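PDB 4O7J: CarG, which is a carbapenem intrinsic resistance protein from Serratia that structurally resembles lysozyme inhibitors and probably protects the cell against carbapenem antibiotics. Local coordinates for residues Ala73-Gln78 against Ser139-Asp144. Sequence-based numbering, arbitrary orientation.
Sequences ADFLVQ and SYQSAD
The amide nitrogen of Gln-141 sits over the centre of the Phe-75 ring: NE2 lies 3.3 Å above the plane, which identifies an amide-on-aromatic contact, and the 64° between the ring and amide planes excludes a parallel amide stack. A bend in the glutamine chain (chi2 63°) brings CD round, and NE2 donates to Phe-102 O, which holds the amide in place over the ring. The contact joins two loops of a fold built on antiparallel sheets. One loop leads into strand 78-85 through a classic beta bulge, where the backbones of Val-77 and Gln-78 both hydrogen-bond to that of Tyr-67; the other follows strand 126-135, at the opposite margin of the same four-stranded sheet.

Two hydrogen bonds centre on the Leu-76 backbone, one to a side chain and one to a main-chain amide. Its N donates to Ser-142 OG over 2.8 Å, and the N-H...O angle of 175° makes this bond nearly straight. OG also lies against Asp-144 OD1, at a separation so short that the bond is doubtful. Leu-76 O accepts from Ala-143 N at 2.8 Å and also receives a CA-H...O contact from Ser-142 CA at 3.5 Å, so both polar backbone atoms of Leu-76 are engaged.

The remaining contacts flank these bonds. Phe-75 CD2 lies 3.3 Å from Gln-141 O, a carbonyl that accepts a hydrogen bond from Lys-96 NZ. Ala-143 is buried, its methyl touching Ala-94 of strand 88-96 and approaching Val-77 O to 3.7 Å. The Leu-76 and Asp-144 side chains cross at about a right angle, with Leu-76 CD1 3.7 Å from Asp-144 OD1.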
ATOM      1  N   ALA A  73       3.027 -23.415  -5.758  1.00 34.31           N
ATOM      2  CA  ALA A  73       2.609 -24.062  -4.535  1.00 27.82           C
ATOM      3  C   ALA A  73       1.136 -23.802  -4.192  1.00 26.78           C
ATOM      4  O   ALA A  73       0.665 -22.714  -4.301  1.00 30.47           O
ATOM      5  CB  ALA A  73       3.524 -23.681  -3.389  1.00 25.97           C
ATOM      6  N   ASP A  74       0.441 -24.848  -3.797  1.00 25.15           N
ATOM      7  CA  ASP A  74      -0.954 -24.763  -3.409  1.00 28.55           C
ATOM      8  C   ASP A  74      -1.094 -24.724  -1.862  1.00 24.56           C
ATOM      9  O   ASP A  74      -1.969 -25.286  -1.288  1.00 28.63           O
ATOM     10  CB  ASP A  74      -1.736 -25.889  -4.094  1.00 34.83           C
ATOM     11  CG  ASP A  74      -1.451 -25.951  -5.610  1.00 47.30           C
ATOM     12  OD1 ASP A  74      -1.348 -24.907  -6.248  1.00 45.76           O
ATOM     13  OD2 ASP A  74      -1.300 -27.045  -6.167  1.00 58.59           O
ATOM     14  N   PHE A  75      -0.190 -24.014  -1.230  1.00 19.74           N
ATOM     15  CA  PHE A  75      -0.319 -23.733   0.172  1.00 16.74           C
ATOM     16  C   PHE A  75       0.390 -22.459   0.515  1.00 15.87           C
ATOM     17  O   PHE A  75       1.205 -22.055  -0.215  1.00 14.77           O
ATOM     18  CB  PHE A  75       0.223 -24.896   0.982  1.00 17.53           C
ATOM     19  CG  PHE A  75       1.675 -25.163   0.785  1.00 18.22           C
ATOM     20  CD1 PHE A  75       2.121 -26.015  -0.202  1.00 20.16           C
ATOM     21  CD2 PHE A  75       2.609 -24.583   1.612  1.00 18.52           C
ATOM     22  CE1 PHE A  75       3.444 -26.265  -0.351  1.00 17.85           C
ATOM     23  CE2 PHE A  75       3.937 -24.819   1.433  1.00 18.13           C
ATOM     24  CZ  PHE A  75       4.350 -25.651   0.440  1.00 19.40           C
ATOM     25  N   LEU A  76       0.017 -21.855   1.628  1.00 14.28           N
ATOM     26  CA  LEU A  76       0.623 -20.645   2.082  1.00 14.92           C
ATOM     27  C   LEU A  76       1.703 -20.988   3.122  1.00 14.32           C
ATOM     28  O   LEU A  76       1.488 -21.802   4.048  1.00 13.05           O
ATOM     29  CB  LEU A  76      -0.434 -19.784   2.718  1.00 15.14           C
ATOM     30  CG  LEU A  76      -1.496 -19.270   1.712  1.00 18.61           C
ATOM     31  CD1 LEU A  76      -2.538 -18.472   2.438  1.00 19.57           C
ATOM     32  CD2 LEU A  76      -0.849 -18.440   0.643  1.00 20.24           C
ATOM     33  N   VAL A  77       2.758 -20.224   3.057  1.00 13.79           N
ATOM     34  CA  VAL A  77       3.767 -20.136   4.100  1.00 15.28           C
ATOM     35  C   VAL A  77       3.484 -18.981   5.112  1.00 15.31           C
ATOM     36  O   VAL A  77       3.901 -19.047   6.243  1.00 13.50           O
ATOM     37  CB  VAL A  77       5.188 -20.102   3.530  1.00 16.58           C
ATOM     38  CG1 VAL A  77       5.503 -21.417   2.784  1.00 19.08           C
ATOM     39  CG2 VAL A  77       5.346 -18.961   2.578  1.00 22.12           C
ATOM     40  N   GLN A  78       2.793 -17.927   4.690  1.00 13.39           N
ATOM     41  CA  GLN A  78       2.439 -16.854   5.545  1.00 16.84           C
ATOM     42  C   GLN A  78       1.078 -16.317   5.110  1.00 14.17           C
ATOM     43  O   GLN A  78       0.805 -16.198   3.899  1.00 15.13           O
ATOM     44  CB  GLN A  78       3.518 -15.758   5.495  1.00 19.35           C
ATOM     45  CG  GLN A  78       3.338 -14.590   6.440  1.00 21.73           C
ATOM     46  CD  GLN A  78       4.689 -13.910   6.802  1.00 26.74           C
ATOM     47  OE1 GLN A  78       5.741 -14.533   6.788  1.00 34.29           O
ATOM     48  NE2 GLN A  78       4.644 -12.674   7.156  1.00 30.28           N
ATOM     49  N   SER A 139       0.536 -29.269  13.719  1.00 18.33           N
ATOM     50  CA  SER A 139       1.348 -28.954  12.561  1.00 19.05           C
ATOM     51  C   SER A 139       0.469 -29.016  11.282  1.00 15.25           C
ATOM     52  O   SER A 139      -0.519 -29.775  11.221  1.00 16.61           O
ATOM     53  CB  SER A 139       2.525 -29.907  12.500  1.00 21.15           C
ATOM     54  OG  SER A 139       2.031 -31.202  12.229  1.00 26.92           O
ATOM     55  N   TYR A 140       0.768 -28.147  10.308  1.00 13.34           N
ATOM     56  CA  TYR A 140      -0.119 -27.918   9.149  1.00 13.00           C
ATOM     57  C   TYR A 140       0.704 -27.784   7.885  1.00 12.92           C
ATOM     58  O   TYR A 140       1.839 -27.321   7.926  1.00 14.62           O
ATOM     59  CB  TYR A 140      -0.929 -26.602   9.300  1.00 13.19           C
ATOM     60  CG  TYR A 140      -1.900 -26.567  10.463  1.00 14.37           C
ATOM     61  CD1 TYR A 140      -3.120 -27.238  10.397  1.00 16.60           C
ATOM     62  CD2 TYR A 140      -1.579 -25.920  11.622  1.00 15.29           C
ATOM     63  CE1 TYR A 140      -4.050 -27.193  11.453  1.00 16.56           C
ATOM     64  CE2 TYR A 140      -2.482 -25.858  12.670  1.00 14.55           C
ATOM     65  CZ  TYR A 140      -3.695 -26.521  12.590  1.00 16.59           C
ATOM     66  OH  TYR A 140      -4.541 -26.450  13.650  1.00 18.54           O
ATOM     67  N   GLN A 141       0.093 -28.112   6.775  1.00 12.89           N
ATOM     68  CA  GLN A 141       0.664 -27.898   5.476  1.00 13.73           C
ATOM     69  C   GLN A 141       0.616 -26.381   5.076  1.00 13.97           C
ATOM     70  O   GLN A 141       1.577 -25.910   4.500  1.00 12.11           O
ATOM     71  CB  GLN A 141      -0.071 -28.693   4.428  1.00 14.05           C
ATOM     72  CG  GLN A 141       0.460 -28.545   3.008  1.00 15.36           C
ATOM     73  CD  GLN A 141       1.858 -29.044   2.868  1.00 15.05           C
ATOM     74  OE1 GLN A 141       2.075 -30.229   3.081  1.00 16.87           O
ATOM     75  NE2 GLN A 141       2.846 -28.154   2.495  1.00 15.32           N
ATOM     76  N   SER A 142      -0.498 -25.719   5.335  1.00 13.83           N
ATOM     77  CA  SER A 142      -0.692 -24.339   4.905  1.00 13.09           C
ATOM     78  C   SER A 142      -0.952 -23.492   6.121  1.00 12.85           C
ATOM     79  O   SER A 142      -1.640 -23.918   7.086  1.00 12.68           O
ATOM     80  CB  SER A 142      -1.883 -24.274   3.900  1.00 14.84           C
ATOM     81  OG  SER A 142      -1.961 -22.984   3.304  1.00 14.92           O
ATOM     82  N   ALA A 143      -0.309 -22.322   6.185  1.00 13.90           N
ATOM     83  CA  ALA A 143      -0.349 -21.488   7.403  1.00 13.76           C
ATOM     84  C   ALA A 143      -1.755 -21.069   7.791  1.00 14.78           C
ATOM     85  O   ALA A 143      -2.074 -21.034   8.977  1.00 16.59           O
ATOM     86  CB  ALA A 143       0.538 -20.237   7.235  1.00 13.40           C
ATOM     87  N   ASP A 144      -2.616 -20.845   6.802  1.00 17.97           N
ATOM     88  CA  ASP A 144      -3.989 -20.425   7.041  1.00 19.45           C
ATOM     89  C   ASP A 144      -4.816 -21.524   7.772  1.00 19.06           C
ATOM     90  O   ASP A 144      -5.821 -21.195   8.416  1.00 15.60           O
ATOM     91  CB  ASP A 144      -4.696 -20.069   5.740  1.00 24.68           C
ATOM     92  CG  ASP A 144      -4.598 -21.169   4.739  1.00 29.34           C
ATOM     93  OD1 ASP A 144      -3.448 -21.492   4.385  1.00 31.09           O
ATOM     94  OD2 ASP A 144      -5.628 -21.739   4.361  1.00 38.68           O
TER